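Local coordinates for protein putative hydroxymethylglutaryl-CoA synthase (PDB 3SQZ) that probably joins acetyl-CoA and acetoacetyl-CoA to make hydroxymethylglutaryl-CoA, and binds coenzyme A within a thiolase fold, at residues 47-53 with 73-79; 171-175 with 187-191; 84-89 with 110-116; 207-211 with 249-254. All coordinates share one frame; numbering follows the deposited sequence.

Contact 1. Residues 47-53 with 73-79; sequences SQYVLNM and LNALSIA
Ser47 OG donates to Ile78 O at 2.7 Å from above the carbonyl plane, almost perpendicular to it. The hydroxyl reaches it because chi1 of 53° tucks OG between the backbone N and carbonyl carbon of its own residue, and a short hydroxyl side chain can reach the carbonyl beside the strand. Further along, Leu51 and Leu76 form a hydrogen-bonded antiparallel pair, with Leu51 N 2.8 Å from Leu76 O and Leu76 N 2.9 Å from Leu51 O; Met53 N then takes Asn74 O at 3.0 Å. On the face bearing Val50 and Ala75, Val50 CG2 presses on Ala75 CB at 3.5 Å, a fit that suits a short methyl. Leu51, Leu76 and Ile78 occupy the other face, where helix 378-385 covers Leu51 and Ile78 with Tyr381. Met53, an unbranched chain bent at chi2 and chi3, lays CG 4.2 Å from Leu73 CB. Ser77 OG is bonded to Ser46 OG and Arg373 NH1. Strands 49-52 and 75-78, joined through two helices and with 374-375 beside the first, form a small three-stranded sheet, separate in hydrogen bonding from the large sheet of the thiolase fold but packed against its strand 188-198.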
loop_
_atom_site.group_PDB
_atom_site.type_symbol
_atom_site.label_atom_id
_atom_site.label_comp_id
_atom_site.label_asym_id
_atom_site.label_seq_id
_atom_site.Cartn_x
_atom_site.Cartn_y
_atom_site.Cartn_z
ATOM N N SER A 47 5.185 7.941 7.264
ATOM C CA SER A 47 5.354 9.229 7.908
ATOM C C SER A 47 6.261 9.098 9.135
ATOM O O SER A 47 6.700 7.996 9.498
ATOM C CB SER A 47 3.993 9.796 8.292
ATOM O OG SER A 47 3.280 8.842 9.047
ATOM N N GLN A 48 6.547 10.229 9.770
ATOM C CA GLN A 48 7.549 10.280 10.829
ATOM C C GLN A 48 6.961 10.225 12.239
ATOM O O GLN A 48 7.694 10.358 13.213
ATOM C CB GLN A 48 8.406 11.539 10.677
ATOM C CG GLN A 48 9.036 11.704 9.304
ATOM C CD GLN A 48 9.940 10.553 8.908
ATOM O OE1 GLN A 48 9.861 10.040 7.783
ATOM N NE2 GLN A 48 10.817 10.157 9.809
ATOM N N TYR A 49 5.650 10.025 12.334
ATOM C CA TYR A 49 4.937 10.021 13.613
ATOM C C TYR A 49 4.129 8.736 13.752
ATOM O O TYR A 49 3.720 8.132 12.756
ATOM C CB TYR A 49 3.970 11.202 13.698
ATOM C CG TYR A 49 4.610 12.557 13.591
ATOM C CD1 TYR A 49 5.117 13.208 14.712
ATOM C CD2 TYR A 49 4.696 13.196 12.364
ATOM C CE1 TYR A 49 5.687 14.460 14.611
ATOM C CE2 TYR A 49 5.268 14.448 12.250
ATOM C CZ TYR A 49 5.761 15.078 13.374
ATOM O OH TYR A 49 6.325 16.333 13.239
ATOM N N VAL A 50 3.866 8.347 14.995
ATOM C CA VAL A 50 3.112 7.138 15.269
ATOM C C VAL A 50 2.115 7.383 16.394
ATOM O O VAL A 50 2.406 8.104 17.351
ATOM C CB VAL A 50 4.062 5.949 15.611
ATOM C CG1 VAL A 50 4.954 6.258 16.825
ATOM C CG2 VAL A 50 3.284 4.661 15.811
ATOM N N LEU A 51 0.930 6.799 16.246
ATOM C CA LEU A 51 -0.076 6.757 17.295
ATOM C C LEU A 51 -0.137 5.323 17.804
ATOM O O LEU A 51 -0.465 4.397 17.059
ATOM C CB LEU A 51 -1.439 7.187 16.753
ATOM C CG LEU A 51 -2.601 7.075 17.737
ATOM C CD1 LEU A 51 -2.432 8.019 18.929
ATOM C CD2 LEU A 51 -3.912 7.356 17.018
ATOM N N ASN A 52 0.198 5.137 19.073
ATOM C CA ASN A 52 0.146 3.811 19.662
ATOM C C ASN A 52 -1.301 3.468 20.028
ATOM O O ASN A 52 -2.016 4.292 20.602
ATOM C CB ASN A 52 1.114 3.719 20.845
ATOM C CG ASN A 52 2.571 3.693 20.390
ATOM O OD1 ASN A 52 2.893 3.144 19.334
ATOM N ND2 ASN A 52 3.452 4.294 21.178
ATOM N N MET A 53 -1.737 2.262 19.679
ATOM C CA MET A 53 -3.137 1.894 19.858
ATOM C C MET A 53 -3.574 1.917 21.319
ATOM O O MET A 53 -4.718 2.244 21.627
ATOM C CB MET A 53 -3.433 0.539 19.227
ATOM C CG MET A 53 -3.324 0.559 17.703
ATOM S SD MET A 53 -4.429 1.741 16.889
ATOM C CE MET A 53 -5.892 0.740 16.682
ATOM N N LEU A 73 -3.762 -4.820 15.670
ATOM C CA LEU A 73 -2.983 -3.609 15.422
ATOM C C LEU A 73 -2.297 -3.133 16.694
ATOM O O LEU A 73 -2.909 -3.095 17.764
ATOM C CB LEU A 73 -3.874 -2.480 14.895
ATOM C CG LEU A 73 -4.315 -2.571 13.435
ATOM C CD1 LEU A 73 -5.364 -1.510 13.129
ATOM C CD2 LEU A 73 -3.116 -2.412 12.512
ATOM N N ASN A 74 -1.034 -2.746 16.562
ATOM C CA ASN A 74 -0.263 -2.193 17.672
ATOM C C ASN A 74 -0.120 -0.676 17.600
ATOM O O ASN A 74 -0.131 0.000 18.622
ATOM C CB ASN A 74 1.133 -2.815 17.714
ATOM C CG ASN A 74 1.100 -4.309 17.924
ATOM O OD1 ASN A 74 1.956 -5.036 17.420
ATOM N ND2 ASN A 74 0.110 -4.779 18.666
ATOM N N ALA A 75 0.032 -0.152 16.389
ATOM C CA ALA A 75 0.322 1.260 16.199
ATOM C C ALA A 75 -0.010 1.650 14.771
ATOM O O ALA A 75 -0.084 0.795 13.888
ATOM C CB ALA A 75 1.793 1.544 16.502
ATOM N N LEU A 76 -0.189 2.944 14.541
ATOM C CA LEU A 76 -0.586 3.504 13.242
ATOM C C LEU A 76 0.341 4.657 12.878
ATOM O O LEU A 76 0.594 5.494 13.738
ATOM C CB LEU A 76 -1.996 4.100 13.338
ATOM C CG LEU A 76 -3.103 3.296 14.013
ATOM C CD1 LEU A 76 -4.383 4.125 14.069
ATOM C CD2 LEU A 76 -3.340 1.990 13.278
ATOM N N SER A 77 0.757 4.764 11.620
ATOM C CA SER A 77 1.480 5.946 11.179
ATOM C C SER A 77 0.540 7.131 11.029
ATOM O O SER A 77 -0.558 7.001 10.484
ATOM C CB SER A 77 2.167 5.704 9.841
ATOM O OG SER A 77 3.206 4.753 9.989
ATOM N N ILE A 78 1.004 8.293 11.481
ATOM C CA ILE A 78 0.252 9.539 11.391
ATOM C C ILE A 78 1.058 10.519 10.557
ATOM O O ILE A 78 2.254 10.707 10.785
ATOM C CB ILE A 78 -0.020 10.124 12.797
ATOM C CG1 ILE A 78 -0.940 9.192 13.596
ATOM C CG2 ILE A 78 -0.592 11.539 12.703
ATOM C CD1 ILE A 78 -2.281 8.914 12.942
ATOM N N ALA A 79 0.397 11.136 9.579
ATOM C CA ALA A 79 1.042 12.089 8.682
ATOM C C ALA A 79 0.603 13.514 8.997
ATOM O O ALA A 79 -0.589 13.771 9.149
ATOM C CB ALA A 79 0.704 11.768 7.238
#

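Contact 2. Residues 171-175 with 187-191; sequences ASDIA and QGAGS
Ala175 and Gly188 meet through the edges of their peptide groups: Gly188 N lies in the carbonyl plane of Ala175, on a lone pair of Ala175 O at 3.1 Å, while Ala175 N returns a bond to Gly188 O at 2.8 Å from somewhat outside that carbonyl's plane. Asp173 and Gly190 form the next hydrogen-bonded pair, and their two bonds run nearly straight out from the carbonyl oxygens. On one face of this ribbon sit Ser172 with Ser191 and Ile174 with Ala189. The serine pair is close, Ser172 CB lying 3.4 Å from Ser191 OG; both hydroxyls are anti to their own backbone N (chi1 -178° and 176°) and find partners beyond the pair, Ser172 OG at Val85 O and Ser191 OG at Ser92 OG. These small polar side chains let helix 85-94 lie close over the sheet through Leu88 and Ala89.

The strands are antiparallel neighbours within the large mixed sheet of the thiolase fold, 166-175 beside 188-198. On the other face the glycines leave Asp173 and Ala175 with no side chain opposite them. Gly188 adopts a phi of 163°, at which a beta carbon would collide with the preceding carbonyl. The Asp173 carboxylate leads away from strand 188-198: OD2 accepts from Ser114 OG and from the backbone N of Glu113, a predicted proton donor/acceptor, with Thr112 OG1 also close while bonded to Ser172 O, and OD1 pairs with Thr313 OG1. Gln187 rests CB against Ala175 O at 3.1 Å and extends its amide between Tyr177 N and Tyr381 OH.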
loop_
_atom_site.group_PDB
_atom_site.type_symbol
_atom_site.label_atom_id
_atom_site.label_comp_id
_atom_site.label_asym_id
_atom_site.label_seq_id
_atom_site.Cartn_x
_atom_site.Cartn_y
_atom_site.Cartn_z
ATOM N N ALA A 171 2.114 3.310 -4.926
ATOM C CA ALA A 171 0.850 3.052 -4.245
ATOM C C ALA A 171 0.923 3.806 -2.932
ATOM O O ALA A 171 1.566 3.339 -1.982
ATOM C CB ALA A 171 0.682 1.574 -3.997
ATOM N N SER A 172 0.291 4.978 -2.889
ATOM C CA SER A 172 0.517 5.944 -1.821
ATOM C C SER A 172 -0.815 6.455 -1.302
ATOM O O SER A 172 -1.688 6.818 -2.082
ATOM C CB SER A 172 1.332 7.112 -2.358
ATOM O OG SER A 172 1.602 8.034 -1.324
ATOM N N ASP A 173 -0.971 6.491 0.019
ATOM C CA ASP A 173 -2.261 6.840 0.603
ATOM C C ASP A 173 -2.118 7.233 2.064
ATOM O O ASP A 173 -1.179 6.813 2.762
ATOM C CB ASP A 173 -3.244 5.664 0.501
ATOM C CG ASP A 173 -4.055 5.670 -0.790
ATOM O OD1 ASP A 173 -4.021 4.655 -1.518
ATOM O OD2 ASP A 173 -4.758 6.671 -1.047
ATOM N N ILE A 174 -3.091 8.019 2.516
ATOM C CA ILE A 174 -3.248 8.353 3.920
ATOM C C ILE A 174 -4.676 7.985 4.292
ATOM O O ILE A 174 -5.636 8.579 3.784
ATOM C CB ILE A 174 -2.972 9.837 4.176
ATOM C CG1 ILE A 174 -1.501 10.133 3.879
ATOM C CG2 ILE A 174 -3.314 10.205 5.614
ATOM C CD1 ILE A 174 -1.167 11.599 3.826
ATOM N N ALA A 175 -4.806 6.977 5.152
ATOM C CA ALA A 175 -6.108 6.491 5.575
ATOM C C ALA A 175 -6.559 7.301 6.780
ATOM O O ALA A 175 -5.974 7.221 7.859
ATOM C CB ALA A 175 -6.050 5.013 5.888
ATOM N N GLN A 187 -6.677 3.732 10.696
ATOM C CA GLN A 187 -5.985 4.798 9.980
ATOM C C GLN A 187 -4.541 4.386 9.680
ATOM O O GLN A 187 -4.108 3.297 10.072
ATOM C CB GLN A 187 -6.090 6.097 10.786
ATOM C CG GLN A 187 -7.523 6.618 10.760
ATOM C CD GLN A 187 -7.794 7.858 11.588
ATOM O OE1 GLN A 187 -8.619 8.685 11.199
ATOM N NE2 GLN A 187 -7.149 7.980 12.746
ATOM N N GLY A 188 -3.803 5.225 8.955
ATOM C CA GLY A 188 -2.422 4.930 8.624
ATOM C C GLY A 188 -1.934 5.796 7.481
ATOM O O GLY A 188 -2.677 6.632 6.955
ATOM N N ALA A 189 -0.677 5.611 7.098
ATOM C CA ALA A 189 -0.087 6.417 6.034
ATOM C C ALA A 189 1.144 5.716 5.495
ATOM O O ALA A 189 1.936 5.177 6.268
ATOM C CB ALA A 189 0.292 7.790 6.553
ATOM N N GLY A 190 1.327 5.729 4.176
ATOM C CA GLY A 190 2.541 5.184 3.609
ATOM C C GLY A 190 2.457 5.036 2.112
ATOM O O GLY A 190 1.387 5.181 1.510
ATOM N N SER A 191 3.604 4.744 1.514
ATOM C CA SER A 191 3.688 4.525 0.076
ATOM C C SER A 191 4.655 3.403 -0.231
ATOM O O SER A 191 5.762 3.352 0.312
ATOM C CB SER A 191 4.169 5.782 -0.648
ATOM O OG SER A 191 4.344 5.533 -2.040
#

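Contact 3. Residues 84-89 with 110-116; sequences DVVTLA and LATESSV
Val85 reaches Thr112 and Ser114 because its chi1 of 60° splits the two methyls: CG2, anti to the backbone N, points to Thr112 OG1 at 3.3 Å, and CG1 turns to Ser114 O at 3.5 Å. Leu110, with chi1 at 172°, brings CD2 to 4.1 Å from Val85 CG2, so the beta-branched valine wedges between Leu110 and Thr112 on one side and Ser114 and Val116 on the other. Val116 slides past Val85 in the opposite direction, its CG1 3.9 Å from Val85 CG1, and extends the apolar patch toward Arg417 and Tyr419 of strand 416-421. Water 1 bridges the polar backbone, accepting from Val85 N at 2.9 Å and donating to Ser114 O, which satisfies an amide of the first helical turn. That turn begins at Asp84, the N-cap: its OD1 accepts from Thr87 N while Thr87 OG1 accepts from Asp84 N, a capping box. Asp84 OD2 is held by Tyr419 and by a salt bridge to Arg417. On the other segment, Thr112 OG1 accepts from Ser114 N at 2.9 Å, an ST turn where the chain leaves strand 105-111. This turn carries Glu113, the predicted proton donor/acceptor, on the side away from helix 85-94, at the active-site end of the thiolase-fold sheet.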
loop_
_atom_site.group_PDB
_atom_site.type_symbol
_atom_site.label_atom_id
_atom_site.label_comp_id
_atom_site.label_asym_id
_atom_site.label_seq_id
_atom_site.Cartn_x
_atom_site.Cartn_y
_atom_site.Cartn_z
ATOM N N ASP A 84 2.209 14.279 2.317
ATOM C CA ASP A 84 0.975 13.859 1.658
ATOM C C ASP A 84 1.231 12.736 0.662
ATOM O O ASP A 84 2.306 12.124 0.660
ATOM C CB ASP A 84 0.287 15.056 0.981
ATOM C CG ASP A 84 1.053 15.591 -0.209
ATOM O OD1 ASP A 84 2.117 15.047 -0.565
ATOM O OD2 ASP A 84 0.550 16.570 -0.808
ATOM N N VAL A 85 0.243 12.454 -0.186
ATOM C CA VAL A 85 0.384 11.379 -1.158
ATOM C C VAL A 85 1.630 11.551 -2.031
ATOM O O VAL A 85 2.329 10.584 -2.343
ATOM C CB VAL A 85 -0.898 11.266 -2.047
ATOM C CG1 VAL A 85 -1.178 12.566 -2.823
ATOM C CG2 VAL A 85 -0.802 10.077 -2.997
ATOM N N VAL A 86 1.898 12.785 -2.435
ATOM C CA VAL A 86 3.015 13.078 -3.323
ATOM C C VAL A 86 4.356 12.886 -2.637
ATOM O O VAL A 86 5.264 12.255 -3.189
ATOM C CB VAL A 86 2.909 14.518 -3.868
ATOM C CG1 VAL A 86 4.198 14.954 -4.538
ATOM C CG2 VAL A 86 1.741 14.627 -4.829
ATOM N N THR A 87 4.497 13.438 -1.438
ATOM C CA THR A 87 5.783 13.357 -0.758
ATOM C C THR A 87 6.099 11.934 -0.316
ATOM O O THR A 87 7.243 11.497 -0.414
ATOM C CB THR A 87 5.868 14.334 0.415
ATOM O OG1 THR A 87 4.819 14.051 1.336
ATOM C CG2 THR A 87 5.713 15.759 -0.082
ATOM N N LEU A 88 5.091 11.208 0.162
ATOM C CA LEU A 88 5.307 9.810 0.523
ATOM C C LEU A 88 5.679 8.997 -0.717
ATOM O O LEU A 88 6.590 8.163 -0.665
ATOM C CB LEU A 88 4.080 9.226 1.222
ATOM C CG LEU A 88 3.775 9.805 2.606
ATOM C CD1 LEU A 88 2.419 9.320 3.076
ATOM C CD2 LEU A 88 4.868 9.464 3.618
ATOM N N ALA A 89 4.986 9.242 -1.830
ATOM C CA ALA A 89 5.267 8.517 -3.068
ATOM C C ALA A 89 6.700 8.793 -3.535
ATOM O O ALA A 89 7.454 7.866 -3.855
ATOM C CB ALA A 89 4.266 8.884 -4.147
ATOM N N LEU A 110 0.724 6.618 -10.437
ATOM C CA LEU A 110 0.369 6.776 -9.033
ATOM C C LEU A 110 -1.007 6.180 -8.789
ATOM O O LEU A 110 -1.999 6.679 -9.327
ATOM C CB LEU A 110 0.362 8.255 -8.653
ATOM C CG LEU A 110 -0.176 8.561 -7.248
ATOM C CD1 LEU A 110 0.645 7.899 -6.147
ATOM C CD2 LEU A 110 -0.266 10.069 -7.037
ATOM N N ALA A 111 -1.052 5.109 -8.005
ATOM C CA ALA A 111 -2.301 4.538 -7.513
ATOM C C ALA A 111 -2.601 5.168 -6.159
ATOM O O ALA A 111 -1.746 5.156 -5.269
ATOM C CB ALA A 111 -2.160 3.030 -7.382
ATOM N N THR A 112 -3.787 5.754 -6.015
ATOM C CA THR A 112 -4.132 6.419 -4.772
ATOM C C THR A 112 -5.633 6.625 -4.682
ATOM O O THR A 112 -6.325 6.667 -5.705
ATOM C CB THR A 112 -3.409 7.795 -4.637
ATOM O OG1 THR A 112 -3.613 8.324 -3.325
ATOM C CG2 THR A 112 -3.931 8.808 -5.665
ATOM N N GLU A 113 -6.124 6.770 -3.454
ATOM C CA GLU A 113 -7.453 7.319 -3.213
ATOM C C GLU A 113 -7.357 8.541 -2.302
ATOM O O GLU A 113 -8.353 8.965 -1.713
ATOM C CB GLU A 113 -8.419 6.262 -2.657
ATOM C CG GLU A 113 -7.944 5.578 -1.390
ATOM C CD GLU A 113 -8.999 4.682 -0.772
ATOM O OE1 GLU A 113 -9.992 5.228 -0.248
ATOM O OE2 GLU A 113 -8.830 3.434 -0.805
ATOM N N SER A 114 -6.158 9.123 -2.235
ATOM C CA SER A 114 -5.882 10.280 -1.382
ATOM C C SER A 114 -5.372 11.448 -2.224
ATOM O O SER A 114 -4.476 12.192 -1.811
ATOM C CB SER A 114 -4.818 9.913 -0.333
ATOM O OG SER A 114 -5.220 8.802 0.454
ATOM N N SER A 115 -5.943 11.615 -3.412
ATOM C CA SER A 115 -5.454 12.623 -4.348
ATOM C C SER A 115 -5.553 14.041 -3.811
ATOM O O SER A 115 -6.409 14.352 -2.974
ATOM C CB SER A 115 -6.193 12.518 -5.681
ATOM O OG SER A 115 -7.575 12.785 -5.535
ATOM N N VAL A 116 -4.662 14.889 -4.301
ATOM C CA VAL A 116 -4.612 16.286 -3.887
ATOM C C VAL A 116 -5.008 17.252 -5.011
ATOM O O VAL A 116 -5.007 18.463 -4.801
ATOM C CB VAL A 116 -3.231 16.663 -3.287
ATOM C CG1 VAL A 116 -3.011 15.890 -2.000
ATOM C CG2 VAL A 116 -2.102 16.414 -4.293
HETATM O O HOH W 1 -2.580 13.070 0.280
#

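Contact 4. Residues 207-211 with 249-254; sequences DETLA and EYQKRF
Glu249 receives Leu210 through the aliphatic part of its side chain, Leu210 CD2 lying 3.5 Å from Glu249 CG with the two chains crossing at about a right angle. One residue on, Tyr250 points its hydroxyl at Glu208 and donates to Glu208 O at 2.7 Å, from well above the carbonyl plane although the oxygen lies in the plane of the ring. Leu210 CB also meets this ring at its edge, 3.8 Å from Tyr250 CD1. A tyrosine suits the place: its ring packs along Leu210 and its hydroxyl bonds the Glu208 carbonyl in the loop before strand residues 210-211. Arg253, extended from CG to NE, runs back along the helix, and NE bonds Glu249 OE2 at 2.8 Å in the guanidinium plane, using the carboxylate's anti lone pair. That salt bridge would hold the flat group steady while Leu210 CD1 lies over one of its faces, 3.4 Å from NH1. Phe254 ends the helix, its CD2 over the centre of the Tyr250 ring. Glu208 CB sits over the Phe254 face in a CH-pi contact, 3.6 Å from the centroid and 10° off the normal, and Thr209 O lies at the ring's edge. Glu208 bends at chi2 (80°), leading its carboxylate away from the helix. Here the C-terminal end of the long helix 232-254 packs on strand 203-213 at the protein surface, a peripheral helix-on-sheet contact of the thiolase fold.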
loop_
_atom_site.group_PDB
_atom_site.type_symbol
_atom_site.label_atom_id
_atom_site.label_comp_id
_atom_site.label_asym_id
_atom_site.label_seq_id
_atom_site.Cartn_x
_atom_site.Cartn_y
_atom_site.Cartn_z
ATOM N N ASP A 207 0.986 -14.117 -16.194
ATOM C CA ASP A 207 -0.123 -13.577 -16.972
ATOM C C ASP A 207 -1.490 -14.114 -16.590
ATOM O O ASP A 207 -2.502 -13.651 -17.110
ATOM C CB ASP A 207 0.107 -13.800 -18.463
ATOM C CG ASP A 207 1.191 -12.909 -19.013
ATOM O OD1 ASP A 207 1.204 -11.701 -18.676
ATOM O OD2 ASP A 207 2.035 -13.418 -19.774
ATOM N N GLU A 208 -1.525 -15.092 -15.693
ATOM C CA GLU A 208 -2.785 -15.667 -15.256
ATOM C C GLU A 208 -3.378 -14.792 -14.159
ATOM O O GLU A 208 -2.957 -14.849 -13.003
ATOM C CB GLU A 208 -2.568 -17.097 -14.757
ATOM C CG GLU A 208 -2.148 -18.094 -15.845
ATOM C CD GLU A 208 -0.671 -18.036 -16.215
ATOM O OE1 GLU A 208 0.130 -17.435 -15.469
ATOM O OE2 GLU A 208 -0.310 -18.615 -17.261
ATOM N N THR A 209 -4.347 -13.964 -14.531
ATOM C CA THR A 209 -4.969 -13.034 -13.602
ATOM C C THR A 209 -6.477 -13.156 -13.729
ATOM O O THR A 209 -6.975 -13.543 -14.780
ATOM C CB THR A 209 -4.561 -11.575 -13.909
ATOM O OG1 THR A 209 -4.995 -11.224 -15.229
ATOM C CG2 THR A 209 -3.055 -11.408 -13.826
ATOM N N LEU A 210 -7.199 -12.822 -12.669
ATOM C CA LEU A 210 -8.648 -12.784 -12.732
ATOM C C LEU A 210 -9.164 -11.690 -11.816
ATOM O O LEU A 210 -8.834 -11.671 -10.619
ATOM C CB LEU A 210 -9.244 -14.124 -12.307
ATOM C CG LEU A 210 -10.771 -14.193 -12.406
ATOM C CD1 LEU A 210 -11.231 -14.137 -13.859
ATOM C CD2 LEU A 210 -11.283 -15.447 -11.721
ATOM N N ALA A 211 -9.969 -10.789 -12.378
ATOM C CA ALA A 211 -10.600 -9.722 -11.623
ATOM C C ALA A 211 -12.108 -9.901 -11.603
ATOM O O ALA A 211 -12.676 -10.611 -12.434
ATOM C CB ALA A 211 -10.248 -8.360 -12.211
ATOM N N GLU A 249 -13.054 -19.195 -9.014
ATOM C CA GLU A 249 -13.017 -19.096 -10.465
ATOM C C GLU A 249 -11.581 -19.121 -10.992
ATOM O O GLU A 249 -11.318 -19.681 -12.058
ATOM C CB GLU A 249 -13.771 -17.848 -10.932
ATOM C CG GLU A 249 -13.856 -17.675 -12.447
ATOM C CD GLU A 249 -14.698 -18.734 -13.145
ATOM O OE1 GLU A 249 -15.455 -19.467 -12.470
ATOM O OE2 GLU A 249 -14.598 -18.824 -14.387
ATOM N N TYR A 250 -10.652 -18.540 -10.234
ATOM C CA TYR A 250 -9.238 -18.542 -10.598
ATOM C C TYR A 250 -8.707 -19.975 -10.700
ATOM O O TYR A 250 -8.055 -20.354 -11.675
ATOM C CB TYR A 250 -8.412 -17.747 -9.573
ATOM C CG TYR A 250 -6.987 -17.518 -10.009
ATOM C CD1 TYR A 250 -6.627 -16.349 -10.668
ATOM C CD2 TYR A 250 -6.000 -18.471 -9.771
ATOM C CE1 TYR A 250 -5.328 -16.137 -11.091
ATOM C CE2 TYR A 250 -4.698 -18.267 -10.190
ATOM C CZ TYR A 250 -4.369 -17.101 -10.853
ATOM O OH TYR A 250 -3.083 -16.889 -11.275
ATOM N N GLN A 251 -8.981 -20.770 -9.674
ATOM C CA GLN A 251 -8.566 -22.164 -9.663
ATOM C C GLN A 251 -9.086 -22.913 -10.878
ATOM O O GLN A 251 -8.364 -23.715 -11.471
ATOM C CB GLN A 251 -9.044 -22.849 -8.387
ATOM C CG GLN A 251 -8.307 -22.382 -7.160
ATOM C CD GLN A 251 -8.941 -22.877 -5.889
ATOM O OE1 GLN A 251 -9.869 -22.261 -5.359
ATOM N NE2 GLN A 251 -8.448 -24.001 -5.388
ATOM N N LYS A 252 -10.342 -22.661 -11.239
ATOM C CA LYS A 252 -10.956 -23.329 -12.383
ATOM C C LYS A 252 -10.303 -22.936 -13.699
ATOM O O LYS A 252 -10.014 -23.788 -14.531
ATOM C CB LYS A 252 -12.452 -23.022 -12.458
ATOM C CG LYS A 252 -13.265 -23.560 -11.297
ATOM C CD LYS A 252 -14.738 -23.223 -11.471
ATOM C CE LYS A 252 -15.556 -23.675 -10.272
ATOM N NZ LYS A 252 -15.402 -25.136 -10.019
ATOM N N ARG A 253 -10.091 -21.641 -13.899
ATOM C CA ARG A 253 -9.553 -21.170 -15.168
ATOM C C ARG A 253 -8.103 -21.572 -15.367
ATOM O O ARG A 253 -7.677 -21.818 -16.496
ATOM C CB ARG A 253 -9.692 -19.656 -15.285
ATOM C CG ARG A 253 -11.126 -19.209 -15.378
ATOM C CD ARG A 253 -11.227 -17.756 -15.779
ATOM N NE ARG A 253 -12.613 -17.312 -15.741
ATOM C CZ ARG A 253 -13.049 -16.172 -16.257
ATOM N NH1 ARG A 253 -12.205 -15.354 -16.872
ATOM N NH2 ARG A 253 -14.330 -15.855 -16.160
ATOM N N PHE A 254 -7.345 -21.645 -14.277
ATOM C CA PHE A 254 -5.893 -21.761 -14.387
ATOM C C PHE A 254 -5.296 -23.054 -13.850
ATOM O O PHE A 254 -4.078 -23.235 -13.877
ATOM C CB PHE A 254 -5.217 -20.541 -13.765
ATOM C CG PHE A 254 -5.629 -19.253 -14.405
ATOM C CD1 PHE A 254 -5.435 -19.064 -15.764
ATOM C CD2 PHE A 254 -6.224 -18.244 -13.666
ATOM C CE1 PHE A 254 -5.816 -17.886 -16.376
ATOM C CE2 PHE A 254 -6.612 -17.060 -14.276
ATOM C CZ PHE A 254 -6.403 -16.880 -15.631
#

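How the contacts relate
Contacts 1, 2 and 3 form one continuous body. Contacts 2 and 3, with centres 8 Å apart, share the large sheet through strands 166-175 and 105-111; a probable hydrogen bond joins Ser172 O to Thr112 OG1 at 2.7 Å, and Ser191 OG packs on Ala89 CA at 3.3 Å. Contact 1 packs on contact 2, where Ser77 CB is 3.6 Å from Ala189 O. Coenzyme A lies about 7 Å from the side chains of both Leu73 and Ala175, and about 12 Å from that of Ser114, whose neighbour Glu113 is predicted to be catalytic. Contact 4 reaches the same sheet as contacts 2 and 3 but remains remote, its nearest atoms about 15 Å from contact 3 and about 17 Å from contact 2.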